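Local coordinates for protein cytosol aminopeptidase (Staphylococcus aureus subsp. aureus, PDB 3KZW) that probably removes N-terminal amino acids, leucine in particular, from peptides as a metal-dependent aminopeptidase of the cytosol (leucyl) aminopeptidase family, at residues M111-W115 / D146-C151; W115-Q120 / Q154-T159; A353-E357 / T470-G474; Q383-I387 / T476-H480. All blocks are in the same frame, centred on the assembly; numbering follows the deposited sequence.

The four contacts fall into two touching pairs, one in each family domain. Interactions 1 and 2 are successive parts of one helix-helix interface in the N-terminal domain: they share W115, their centres lie about 9 Å apart, and the amide of Q154 reaches back to the carbonyl of L112. Interactions 3 and 4, with centres about 13 Å apart, belong to the catalytic domain, where S473, next to the sodium ion of interaction 3, hydrogen-bonds to H478 of the strand pair in interaction 4. Interactions 1 and 3 are remote, with centres about 43 Å and nearest atoms about 28 Å apart, on opposite sides of the chain's centre.

Interaction 1: residues M111-W115 / D146-C151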
loop_
_atom_site.group_PDB
_atom_site.type_symbol
_atom_site.label_atom_id
_atom_site.label_comp_id
_atom_site.label_asym_id
_atom_site.label_seq_id
_atom_site.Cartn_x
_atom_site.Cartn_y
_atom_site.Cartn_z
ATOM N N MET A 111 -3.327 -4.550 -45.084
ATOM C CA MET A 111 -3.178 -5.871 -45.707
ATOM C C MET A 111 -3.200 -6.994 -44.669
ATOM O O MET A 111 -3.809 -8.039 -44.896
ATOM C CB MET A 111 -1.891 -5.955 -46.539
ATOM C CG MET A 111 -1.859 -5.089 -47.796
ATOM S SD MET A 111 -0.214 -5.090 -48.571
ATOM C CE MET A 111 -0.275 -3.614 -49.614
ATOM N N LEU A 112 -2.538 -6.769 -43.532
ATOM C CA LEU A 112 -2.543 -7.729 -42.423
ATOM C C LEU A 112 -3.937 -7.881 -41.815
ATOM O O LEU A 112 -4.343 -8.979 -41.436
ATOM C CB LEU A 112 -1.538 -7.323 -41.341
ATOM C CG LEU A 112 -0.042 -7.367 -41.661
ATOM C CD1 LEU A 112 0.754 -6.831 -40.487
ATOM C CD2 LEU A 112 0.422 -8.774 -42.016
ATOM N N LYS A 113 -4.657 -6.767 -41.732
ATOM C CA LYS A 113 -6.025 -6.751 -41.228
ATOM C C LYS A 113 -6.980 -7.454 -42.198
ATOM O O LYS A 113 -7.890 -8.163 -41.768
ATOM C CB LYS A 113 -6.476 -5.309 -40.972
ATOM C CG LYS A 113 -7.737 -5.182 -40.125
ATOM C CD LYS A 113 -8.148 -3.727 -39.923
ATOM C CE LYS A 113 -7.308 -3.036 -38.854
ATOM N NZ LYS A 113 -7.670 -1.595 -38.716
ATOM N N ILE A 114 -6.759 -7.254 -43.500
ATOM C CA ILE A 114 -7.580 -7.860 -44.551
ATOM C C ILE A 114 -7.432 -9.382 -44.569
ATOM O O ILE A 114 -8.423 -10.099 -44.436
ATOM C CB ILE A 114 -7.265 -7.262 -45.957
ATOM C CG1 ILE A 114 -7.760 -5.817 -46.051
ATOM C CG2 ILE A 114 -7.901 -8.096 -47.067
ATOM C CD1 ILE A 114 -7.048 -4.987 -47.105
ATOM N N TRP A 115 -6.199 -9.864 -44.726
ATOM C CA TRP A 115 -5.927 -11.304 -44.755
ATOM C C TRP A 115 -6.218 -11.956 -43.405
ATOM O O TRP A 115 -6.726 -13.078 -43.345
ATOM C CB TRP A 115 -4.480 -11.590 -45.173
ATOM C CG TRP A 115 -4.161 -11.249 -46.600
ATOM C CD1 TRP A 115 -3.264 -10.314 -47.038
ATOM C CD2 TRP A 115 -4.726 -11.844 -47.777
ATOM N NE1 TRP A 115 -3.239 -10.287 -48.411
ATOM C CE2 TRP A 115 -4.126 -11.213 -48.891
ATOM C CE3 TRP A 115 -5.684 -12.845 -47.999
ATOM C CZ2 TRP A 115 -4.451 -11.554 -50.210
ATOM C CZ3 TRP A 115 -6.008 -13.180 -49.310
ATOM C CH2 TRP A 115 -5.391 -12.534 -50.397
ATOM N N ASP A 146 4.236 -7.625 -51.599
ATOM C CA ASP A 146 3.696 -7.201 -50.301
ATOM C C ASP A 146 2.336 -7.826 -49.992
ATOM O O ASP A 146 2.060 -8.187 -48.843
ATOM C CB ASP A 146 3.611 -5.673 -50.202
ATOM C CG ASP A 146 4.979 -5.001 -50.212
ATOM O OD1 ASP A 146 6.012 -5.713 -50.226
ATOM O OD2 ASP A 146 5.022 -3.750 -50.206
ATOM N N VAL A 147 1.496 -7.950 -51.018
ATOM C CA VAL A 147 0.166 -8.544 -50.872
ATOM C C VAL A 147 0.268 -10.046 -50.601
ATOM O O VAL A 147 -0.393 -10.566 -49.701
ATOM C CB VAL A 147 -0.729 -8.271 -52.110
ATOM C CG1 VAL A 147 -2.082 -8.954 -51.971
ATOM C CG2 VAL A 147 -0.921 -6.776 -52.308
ATOM N N LEU A 148 1.112 -10.728 -51.372
ATOM C CA LEU A 148 1.288 -12.177 -51.248
ATOM C C LEU A 148 2.072 -12.579 -49.999
ATOM O O LEU A 148 1.860 -13.663 -49.456
ATOM C CB LEU A 148 1.952 -12.753 -52.506
ATOM C CG LEU A 148 1.250 -12.563 -53.859
ATOM C CD1 LEU A 148 2.112 -13.112 -54.985
ATOM C CD2 LEU A 148 -0.134 -13.202 -53.885
ATOM N N MET A 149 2.975 -11.705 -49.557
ATOM C CA MET A 149 3.719 -11.900 -48.314
ATOM C C MET A 149 2.756 -11.882 -47.130
ATOM O O MET A 149 2.757 -12.800 -46.311
ATOM C CB MET A 149 4.771 -10.801 -48.142
ATOM C CG MET A 149 5.840 -11.088 -47.088
ATOM S SD MET A 149 7.083 -12.286 -47.629
ATOM C CE MET A 149 7.823 -11.440 -49.033
ATOM N N ALA A 150 1.936 -10.834 -47.061
ATOM C CA ALA A 150 0.930 -10.677 -46.017
ATOM C C ALA A 150 -0.051 -11.845 -46.017
ATOM O O ALA A 150 -0.421 -12.350 -44.957
ATOM C CB ALA A 150 0.193 -9.357 -46.189
ATOM N N CYS A 151 -0.455 -12.268 -47.214
ATOM C CA CYS A 151 -1.329 -13.424 -47.399
ATOM C C CYS A 151 -0.726 -14.685 -46.780
ATOM O O CYS A 151 -1.409 -15.415 -46.056
ATOM C CB CYS A 151 -1.606 -13.644 -48.889
ATOM S SG CYS A 151 -2.848 -14.904 -49.255
#
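The helical turns bearing L112 and W115 face those bearing A150 and C151 with axes 9.2 Å apart at closest approach, their N-to-C directions differing by 49°, with L112 nearest A150 and W115 nearest C151 across the gap. W115 carries most of the contact. Its chi1 of -68° sets CG beside the backbone N and sends the indole out across the gap, where the side chain of C151 covers one face. With SG anti to the backbone N of C151, the two side-chain atoms of this cysteine cover both rings: CB sits over the five-membered ring, 3.7 Å from its centroid, while SG stands almost on the normal of the six-membered ring at 3.5 Å from the centroid, a Cys sulfur-aromatic contact. F137 stacks on the same indole. At the indole edge, CG1 of V147 lies in the ring plane, 3.9 Å from W115 CZ2, and W115 NE1 is 3.1 Å from V147 O. The two helices, 108-124 and 144-157, belong to consecutive beta-alpha-beta crossovers of the N-terminal domain: the first leads from strand 91-101 to strand 129-133, the second from there to strand 175-180, and all three strands run parallel in one sheet. Between the two helices the methyl of A150 is a shared contact point. Its CB touches W115 CD1 at 3.7 Å and M111 CB at 4.0 Å, and one branch of L112, CD2, comes up against the same methyl. The extended chain of M111 reaches toward the earlier turn of helix 144-157, so that its SD rests 3.9 Å from D146 O and beside CG2 of V147.

Interaction 2: residues W115-Q120 / Q154-T159; sequences WGHLFQ and QSERAT
F119 and Q120 both carry CG beside the backbone N, F119 with a chi1 of -67°, which turns the phenyl ring toward Q154 and S155, while Q154, bent at chi2 (-60°), folds its amide back over G116. These residues continue the packing of helix 108-124 on helix 144-157 and the turn that follows it, two crossover helices of the alpha/beta N-terminal domain. The narrowest place is at G116: having no side chain, it lets the methyl of A158 approach, CB lying 3.7 Å from G116 CA, and the amide of Q154 settles against the same backbone. One step earlier, CB of W115 meets CB of Q154 at 3.8 Å. F119 offers a face to S155, whose CB stands 4.2 Å from the ring centroid, displaced toward the rim, in a CH-pi contact; OG of S155 is hydrogen-bonded to G152 O. The methyl of T159 completes the apolar edge, with CG2 3.8 Å from F119 CB.

The polar groups are tied down at both ends. R157 approaches Q154 side-on, NE and NH2 both donating to the single oxygen OE1, the NE bond being 3.1 Å long and in the carbonyl plane. That leaves NE2 of Q154 pointing the other way, toward L112 O and N495 OD1, so the amide is fixed in rotation between the two helices. Q120 bonds the backbone directly: its extended chain carries NE2, which also donates to S493 O, to A158 O at 3.1 Å, with a nearly straight N-H...O angle of 160° and the acceptor almost in the amide plane.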
loop_
_atom_site.group_PDB
_atom_site.type_symbol
_atom_site.label_atom_id
_atom_site.label_comp_id
_atom_site.label_asym_id
_atom_site.label_seq_id
_atom_site.Cartn_x
_atom_site.Cartn_y
_atom_site.Cartn_z
ATOM N N TRP A 115 -6.199 -9.864 -44.726
ATOM C CA TRP A 115 -5.927 -11.304 -44.755
ATOM C C TRP A 115 -6.218 -11.956 -43.405
ATOM O O TRP A 115 -6.726 -13.078 -43.345
ATOM C CB TRP A 115 -4.480 -11.590 -45.173
ATOM C CG TRP A 115 -4.161 -11.249 -46.600
ATOM C CD1 TRP A 115 -3.264 -10.314 -47.038
ATOM C CD2 TRP A 115 -4.726 -11.844 -47.777
ATOM N NE1 TRP A 115 -3.239 -10.287 -48.411
ATOM C CE2 TRP A 115 -4.126 -11.213 -48.891
ATOM C CE3 TRP A 115 -5.684 -12.845 -47.999
ATOM C CZ2 TRP A 115 -4.451 -11.554 -50.210
ATOM C CZ3 TRP A 115 -6.008 -13.180 -49.310
ATOM C CH2 TRP A 115 -5.391 -12.534 -50.397
ATOM N N GLY A 116 -5.898 -11.239 -42.329
ATOM C CA GLY A 116 -6.113 -11.716 -40.967
ATOM C C GLY A 116 -7.558 -12.061 -40.675
ATOM O O GLY A 116 -7.865 -13.193 -40.303
ATOM N N HIS A 117 -8.446 -11.087 -40.853
ATOM C CA HIS A 117 -9.872 -11.295 -40.603
ATOM C C HIS A 117 -10.493 -12.332 -41.539
ATOM O O HIS A 117 -11.389 -13.081 -41.136
ATOM C CB HIS A 117 -10.650 -9.977 -40.679
ATOM C CG HIS A 117 -10.428 -9.071 -39.508
ATOM N ND1 HIS A 117 -10.679 -7.717 -39.560
ATOM C CD2 HIS A 117 -9.969 -9.319 -38.258
ATOM C CE1 HIS A 117 -10.389 -7.171 -38.393
ATOM N NE2 HIS A 117 -9.955 -8.122 -37.585
ATOM N N LEU A 118 -10.007 -12.375 -42.780
ATOM C CA LEU A 118 -10.489 -13.331 -43.775
ATOM C C LEU A 118 -10.200 -14.774 -43.370
ATOM O O LEU A 118 -11.121 -15.579 -43.264
ATOM C CB LEU A 118 -9.889 -13.034 -45.155
ATOM C CG LEU A 118 -10.284 -13.970 -46.307
ATOM C CD1 LEU A 118 -11.769 -13.850 -46.637
ATOM C CD2 LEU A 118 -9.435 -13.705 -47.535
ATOM N N PHE A 119 -8.925 -15.088 -43.137
ATOM C CA PHE A 119 -8.516 -16.448 -42.771
ATOM C C PHE A 119 -9.096 -16.911 -41.430
ATOM O O PHE A 119 -9.348 -18.100 -41.236
ATOM C CB PHE A 119 -6.989 -16.588 -42.779
ATOM C CG PHE A 119 -6.371 -16.461 -44.146
ATOM C CD1 PHE A 119 -6.865 -17.193 -45.227
ATOM C CD2 PHE A 119 -5.281 -15.624 -44.353
ATOM C CE1 PHE A 119 -6.289 -17.077 -46.490
ATOM C CE2 PHE A 119 -4.698 -15.504 -45.615
ATOM C CZ PHE A 119 -5.203 -16.231 -46.681
ATOM N N GLN A 120 -9.312 -15.963 -40.519
ATOM C CA GLN A 120 -9.974 -16.246 -39.243
ATOM C C GLN A 120 -11.432 -16.641 -39.452
ATOM O O GLN A 120 -11.932 -17.548 -38.788
ATOM C CB GLN A 120 -9.883 -15.044 -38.302
ATOM C CG GLN A 120 -8.539 -14.911 -37.603
ATOM C CD GLN A 120 -8.394 -13.613 -36.832
ATOM O OE1 GLN A 120 -9.283 -12.759 -36.850
ATOM N NE2 GLN A 120 -7.264 -13.456 -36.150
ATOM N N GLN A 154 -0.284 -14.279 -42.643
ATOM C CA GLN A 154 -1.565 -14.298 -41.937
ATOM C C GLN A 154 -2.298 -15.634 -42.024
ATOM O O GLN A 154 -3.116 -15.948 -41.162
ATOM C CB GLN A 154 -2.475 -13.159 -42.414
ATOM C CG GLN A 154 -1.947 -11.751 -42.146
ATOM C CD GLN A 154 -1.727 -11.464 -40.674
ATOM O OE1 GLN A 154 -0.773 -11.950 -40.068
ATOM N NE2 GLN A 154 -2.603 -10.651 -40.095
ATOM N N SER A 155 -1.998 -16.423 -43.055
ATOM C CA SER A 155 -2.596 -17.751 -43.205
ATOM C C SER A 155 -2.191 -18.680 -42.060
ATOM O O SER A 155 -2.879 -19.660 -41.773
ATOM C CB SER A 155 -2.229 -18.369 -44.559
ATOM O OG SER A 155 -0.861 -18.732 -44.607
ATOM N N GLU A 156 -1.074 -18.358 -41.411
ATOM C CA GLU A 156 -0.582 -19.124 -40.269
ATOM C C GLU A 156 -0.701 -18.343 -38.962
ATOM O O GLU A 156 -1.143 -18.888 -37.950
ATOM C CB GLU A 156 0.872 -19.553 -40.492
ATOM C CG GLU A 156 1.076 -20.553 -41.626
ATOM C CD GLU A 156 0.588 -21.958 -41.290
ATOM O OE1 GLU A 156 0.420 -22.277 -40.089
ATOM O OE2 GLU A 156 0.379 -22.753 -42.233
ATOM N N ARG A 157 -0.316 -17.068 -38.994
ATOM C CA ARG A 157 -0.257 -16.245 -37.785
ATOM C C ARG A 157 -1.634 -15.898 -37.214
ATOM O O ARG A 157 -1.838 -15.972 -35.999
ATOM C CB ARG A 157 0.569 -14.975 -38.017
ATOM C CG ARG A 157 0.791 -14.167 -36.743
ATOM C CD ARG A 157 1.826 -13.075 -36.887
ATOM N NE ARG A 157 1.413 -12.041 -37.829
ATOM C CZ ARG A 157 1.824 -10.775 -37.785
ATOM N NH1 ARG A 157 2.654 -10.366 -36.825
ATOM N NH2 ARG A 157 1.396 -9.912 -38.702
ATOM N N ALA A 158 -2.569 -15.525 -38.085
ATOM C CA ALA A 158 -3.902 -15.104 -37.655
ATOM C C ALA A 158 -4.765 -16.272 -37.182
ATOM O O ALA A 158 -5.674 -16.090 -36.370
ATOM C CB ALA A 158 -4.605 -14.349 -38.769
ATOM N N THR A 159 -4.467 -17.467 -37.688
ATOM C CA THR A 159 -5.266 -18.660 -37.408
ATOM C C THR A 159 -4.672 -19.524 -36.294
ATOM O O THR A 159 -5.137 -20.638 -36.049
ATOM C CB THR A 159 -5.434 -19.519 -38.671
ATOM O OG1 THR A 159 -4.144 -19.932 -39.138
ATOM C CG2 THR A 159 -6.138 -18.733 -39.765
#

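Interaction 3: residues A353-E357 / T470-G474. With NA (sodium ion), chain R.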
loop_
_atom_site.group_PDB
_atom_site.type_symbol
_atom_site.label_atom_id
_atom_site.label_comp_id
_atom_site.label_asym_id
_atom_site.label_seq_id
_atom_site.Cartn_x
_atom_site.Cartn_y
_atom_site.Cartn_z
ATOM N N ALA A 353 31.093 -12.672 -12.760
ATOM C CA ALA A 353 30.557 -12.862 -14.103
ATOM C C ALA A 353 31.523 -13.654 -14.989
ATOM O O ALA A 353 32.675 -13.891 -14.607
ATOM C CB ALA A 353 30.247 -11.511 -14.728
ATOM N N LEU A 354 31.051 -14.060 -16.168
ATOM C CA LEU A 354 31.902 -14.729 -17.152
ATOM C C LEU A 354 33.036 -13.805 -17.600
ATOM O O LEU A 354 34.124 -14.270 -17.942
ATOM C CB LEU A 354 31.078 -15.195 -18.356
ATOM C CG LEU A 354 31.756 -16.089 -19.400
ATOM C CD1 LEU A 354 32.000 -17.492 -18.859
ATOM C CD2 LEU A 354 30.928 -16.144 -20.675
ATOM N N SER A 355 32.772 -12.500 -17.580
ATOM C CA SER A 355 33.768 -11.489 -17.930
ATOM C C SER A 355 34.910 -11.416 -16.916
ATOM O O SER A 355 35.988 -10.904 -17.226
ATOM C CB SER A 355 33.109 -10.115 -18.070
ATOM O OG SER A 355 32.701 -9.607 -16.812
ATOM N N GLY A 356 34.664 -11.924 -15.710
ATOM C CA GLY A 356 35.639 -11.865 -14.622
ATOM C C GLY A 356 35.351 -10.735 -13.653
ATOM O O GLY A 356 35.972 -10.642 -12.595
ATOM N N GLU A 357 34.408 -9.873 -14.025
ATOM C CA GLU A 357 33.985 -8.754 -13.188
ATOM C C GLU A 357 33.062 -9.224 -12.070
ATOM O O GLU A 357 32.307 -10.186 -12.238
ATOM C CB GLU A 357 33.272 -7.698 -14.035
ATOM C CG GLU A 357 34.172 -6.977 -15.023
ATOM C CD GLU A 357 33.394 -6.139 -16.020
ATOM O OE1 GLU A 357 32.632 -6.724 -16.825
ATOM O OE2 GLU A 357 33.556 -4.896 -16.001
ATOM N N THR A 470 24.603 -3.890 -22.257
ATOM C CA THR A 470 25.486 -3.468 -23.354
ATOM C C THR A 470 26.936 -3.267 -22.924
ATOM O O THR A 470 27.823 -3.114 -23.770
ATOM C CB THR A 470 24.982 -2.189 -24.054
ATOM O OG1 THR A 470 24.775 -1.160 -23.080
ATOM C CG2 THR A 470 23.676 -2.461 -24.797
ATOM N N HIS A 471 27.171 -3.260 -21.614
ATOM C CA HIS A 471 28.518 -3.151 -21.053
ATOM C C HIS A 471 29.378 -4.350 -21.436
ATOM O O HIS A 471 30.575 -4.213 -21.663
ATOM C CB HIS A 471 28.443 -3.022 -19.529
ATOM C CG HIS A 471 29.773 -3.102 -18.839
ATOM N ND1 HIS A 471 30.624 -2.022 -18.730
ATOM C CD2 HIS A 471 30.389 -4.131 -18.209
ATOM C CE1 HIS A 471 31.709 -2.385 -18.069
ATOM N NE2 HIS A 471 31.592 -3.659 -17.742
ATOM N N PHE A 472 28.748 -5.518 -21.526
ATOM C CA PHE A 472 29.461 -6.784 -21.687
ATOM C C PHE A 472 29.857 -7.115 -23.132
ATOM O O PHE A 472 30.512 -8.132 -23.389
ATOM C CB PHE A 472 28.652 -7.920 -21.054
ATOM C CG PHE A 472 28.626 -7.868 -19.553
ATOM C CD1 PHE A 472 27.717 -7.050 -18.888
ATOM C CD2 PHE A 472 29.523 -8.624 -18.803
ATOM C CE1 PHE A 472 27.694 -6.991 -17.497
ATOM C CE2 PHE A 472 29.508 -8.574 -17.412
ATOM C CZ PHE A 472 28.591 -7.757 -16.755
ATOM N N SER A 473 29.475 -6.246 -24.063
ATOM C CA SER A 473 29.829 -6.423 -25.469
ATOM C C SER A 473 31.125 -5.693 -25.830
ATOM O O SER A 473 31.671 -5.886 -26.923
ATOM C CB SER A 473 28.690 -5.945 -26.369
ATOM O OG SER A 473 28.379 -4.587 -26.112
ATOM N N GLY A 474 31.613 -4.861 -24.910
ATOM C CA GLY A 474 32.792 -4.042 -25.160
ATOM C C GLY A 474 32.476 -2.962 -26.174
ATOM O O GLY A 474 31.522 -2.200 -25.999
HETATM NA NA NA R . 29.243 -1.619 -25.096
HETATM O O HOH W 1 28.983 -2.278 -27.286
HETATM O O HOH W 2 30.464 -0.750 -23.233
#
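H471 and F472 are the residues of 470-474 that meet the turn 353-357, and they follow directly on T470, whose carbonyl oxygen faces elsewhere, binding a sodium ion at 2.5 Å. H471, with CG anti to the backbone N (chi1 172°), swings its imidazole toward E357. NE2 donates to E357 OE2 at 2.9 Å, nearly straight at 167°, along the ring plane and onto the syn lone pair; ring and carboxylate are close to coplanar, 24° apart. The other carboxylate oxygen is also taken, since the hydroxyl of S355 donates to OE1 through the anti lone pair. S355 thereby does double duty: its OG also accepts from the backbone N of E357, an ST turn laid over the type I beta turn from A353 to G356 that leads from strand 350-352 to strand 358-360. With both oxygens bonded, the carboxylate is held against rotation, and the surrounding donors would probably stabilise its negative charge.

F472 comes next, its ring edge directed into this turn. CE2 lies 3.4 Å from S355 OG, which sits near the ring plane, and 4.0 Å from A353 CB, while CD2 of H471 leans over one face near the rim. Helix 368-380 and L452 also pack against this ring. S473 then turns back: its OG donates to T470 O, receives a hydrogen bond from a sodium-bound water, and is bonded to ND1 of H478. G474, at a positive phi, brings its carbonyl round to the sodium at 2.5 Å, where two waters at 2.3 and 2.4 Å join the oxygens of T470 and G474.

Interaction 4: residues Q383-I387 / T476-H480; sequences QPSVI and TPHIH
The carbonyl oxygen of I387 takes the backbone N-H of I479 at 2.8 Å, almost in line with the carbonyl bond, and the CA of H478 also approaches it at 3.3 Å in a CA-H...O contact. P477 O plays the matching part one step earlier, accepting from I387 N at 2.8 Å with CA of V386 close by. This is the parallel beta ladder: I387 is bridged to H478, and strands 386-391 and 478-482 run side by side in the mixed sheet of the catalytic domain, with strand 278-285 on the far flank of 386-391.

Before the ladder begins, the loops pack through small groups. Having CG2 anti to its backbone N, T476 lays this methyl 3.9 Å from CD1 of I387 and 3.7 Å from P384 O, while its OG1 bonds to N380 OD1 and S473 O. The ring of P477 rests on S385 O, CG at 3.5 Å, and its CB meets CG2 of V386.

H478 and I387 project to the same face of the sheet. D389 OD2 bonds to NE2 of H478 and helps position the imidazole. Over one face of that ring, close to its centre, sits the CG2 methyl of I387, 4.1 Å from the centroid and only 9° off the normal.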
loop_
_atom_site.group_PDB
_atom_site.type_symbol
_atom_site.label_atom_id
_atom_site.label_comp_id
_atom_site.label_asym_id
_atom_site.label_seq_id
_atom_site.Cartn_x
_atom_site.Cartn_y
_atom_site.Cartn_z
ATOM N N GLN A 383 33.299 -13.235 -32.083
ATOM C CA GLN A 383 33.652 -12.020 -32.832
ATOM C C GLN A 383 32.604 -11.655 -33.894
ATOM O O GLN A 383 32.886 -11.697 -35.096
ATOM C CB GLN A 383 35.054 -12.130 -33.447
ATOM C CG GLN A 383 36.176 -12.199 -32.424
ATOM C CD GLN A 383 37.520 -12.498 -33.052
ATOM O OE1 GLN A 383 38.051 -11.698 -33.825
ATOM N NE2 GLN A 383 38.081 -13.658 -32.720
ATOM N N PRO A 384 31.387 -11.301 -33.450
ATOM C CA PRO A 384 30.321 -10.990 -34.391
ATOM C C PRO A 384 30.432 -9.568 -34.927
ATOM O O PRO A 384 31.107 -8.731 -34.323
ATOM C CB PRO A 384 29.047 -11.140 -33.547
ATOM C CG PRO A 384 29.499 -11.305 -32.113
ATOM C CD PRO A 384 30.964 -11.078 -32.056
ATOM N N SER A 385 29.777 -9.305 -36.055
ATOM C CA SER A 385 29.736 -7.964 -36.631
ATOM C C SER A 385 28.778 -7.078 -35.844
ATOM O O SER A 385 28.969 -5.861 -35.760
ATOM C CB SER A 385 29.328 -8.013 -38.105
ATOM O OG SER A 385 28.044 -8.586 -38.261
ATOM N N VAL A 386 27.748 -7.704 -35.275
ATOM C CA VAL A 386 26.750 -7.021 -34.448
ATOM C C VAL A 386 26.131 -7.999 -33.449
ATOM O O VAL A 386 25.979 -9.186 -33.743
ATOM C CB VAL A 386 25.645 -6.332 -35.313
ATOM C CG1 VAL A 386 24.781 -7.357 -36.051
ATOM C CG2 VAL A 386 24.785 -5.395 -34.468
ATOM N N ILE A 387 25.804 -7.495 -32.263
ATOM C CA ILE A 387 25.096 -8.275 -31.254
ATOM C C ILE A 387 23.709 -7.672 -31.048
ATOM O O ILE A 387 23.573 -6.469 -30.821
ATOM C CB ILE A 387 25.867 -8.330 -29.905
ATOM C CG1 ILE A 387 27.238 -8.988 -30.096
ATOM C CG2 ILE A 387 25.056 -9.080 -28.841
ATOM C CD1 ILE A 387 28.165 -8.869 -28.897
ATOM N N THR A 476 31.966 -3.775 -29.434
ATOM C CA THR A 476 31.196 -4.448 -30.482
ATOM C C THR A 476 29.817 -3.806 -30.621
ATOM O O THR A 476 29.137 -3.600 -29.615
ATOM C CB THR A 476 31.032 -5.950 -30.170
ATOM O OG1 THR A 476 32.317 -6.525 -29.907
ATOM C CG2 THR A 476 30.374 -6.689 -31.330
ATOM N N PRO A 477 29.409 -3.467 -31.863
ATOM C CA PRO A 477 28.070 -2.943 -32.124
ATOM C C PRO A 477 26.985 -3.790 -31.462
ATOM O O PRO A 477 26.893 -4.991 -31.714
ATOM C CB PRO A 477 27.966 -3.016 -33.649
ATOM C CG PRO A 477 29.355 -2.788 -34.110
ATOM C CD PRO A 477 30.242 -3.447 -33.083
ATOM N N HIS A 478 26.187 -3.153 -30.610
ATOM C CA HIS A 478 25.212 -3.852 -29.780
ATOM C C HIS A 478 23.873 -3.116 -29.780
ATOM O O HIS A 478 23.817 -1.916 -29.491
ATOM C CB HIS A 478 25.744 -3.965 -28.344
ATOM C CG HIS A 478 24.972 -4.906 -27.467
ATOM N ND1 HIS A 478 25.548 -5.558 -26.399
ATOM C CD2 HIS A 478 23.676 -5.302 -27.493
ATOM C CE1 HIS A 478 24.641 -6.312 -25.804
ATOM N NE2 HIS A 478 23.498 -6.178 -26.450
ATOM N N ILE A 479 22.804 -3.835 -30.116
ATOM C CA ILE A 479 21.451 -3.308 -29.958
ATOM C C ILE A 479 20.656 -4.148 -28.958
ATOM O O ILE A 479 20.567 -5.369 -29.084
ATOM C CB ILE A 479 20.680 -3.206 -31.294
ATOM C CG1 ILE A 479 21.470 -2.389 -32.319
ATOM C CG2 ILE A 479 19.309 -2.569 -31.060
ATOM C CD1 ILE A 479 20.919 -2.459 -33.727
ATOM N N HIS A 480 20.087 -3.475 -27.961
ATOM C CA HIS A 480 19.285 -4.121 -26.929
ATOM C C HIS A 480 17.800 -3.826 -27.149
ATOM O O HIS A 480 17.394 -2.665 -27.253
ATOM C CB HIS A 480 19.747 -3.657 -25.541
ATOM C CG HIS A 480 18.799 -4.001 -24.436
ATOM N ND1 HIS A 480 18.511 -5.301 -24.080
ATOM C CD2 HIS A 480 18.075 -3.214 -23.605
ATOM C CE1 HIS A 480 17.643 -5.302 -23.083
ATOM N NE2 HIS A 480 17.364 -4.047 -22.774
#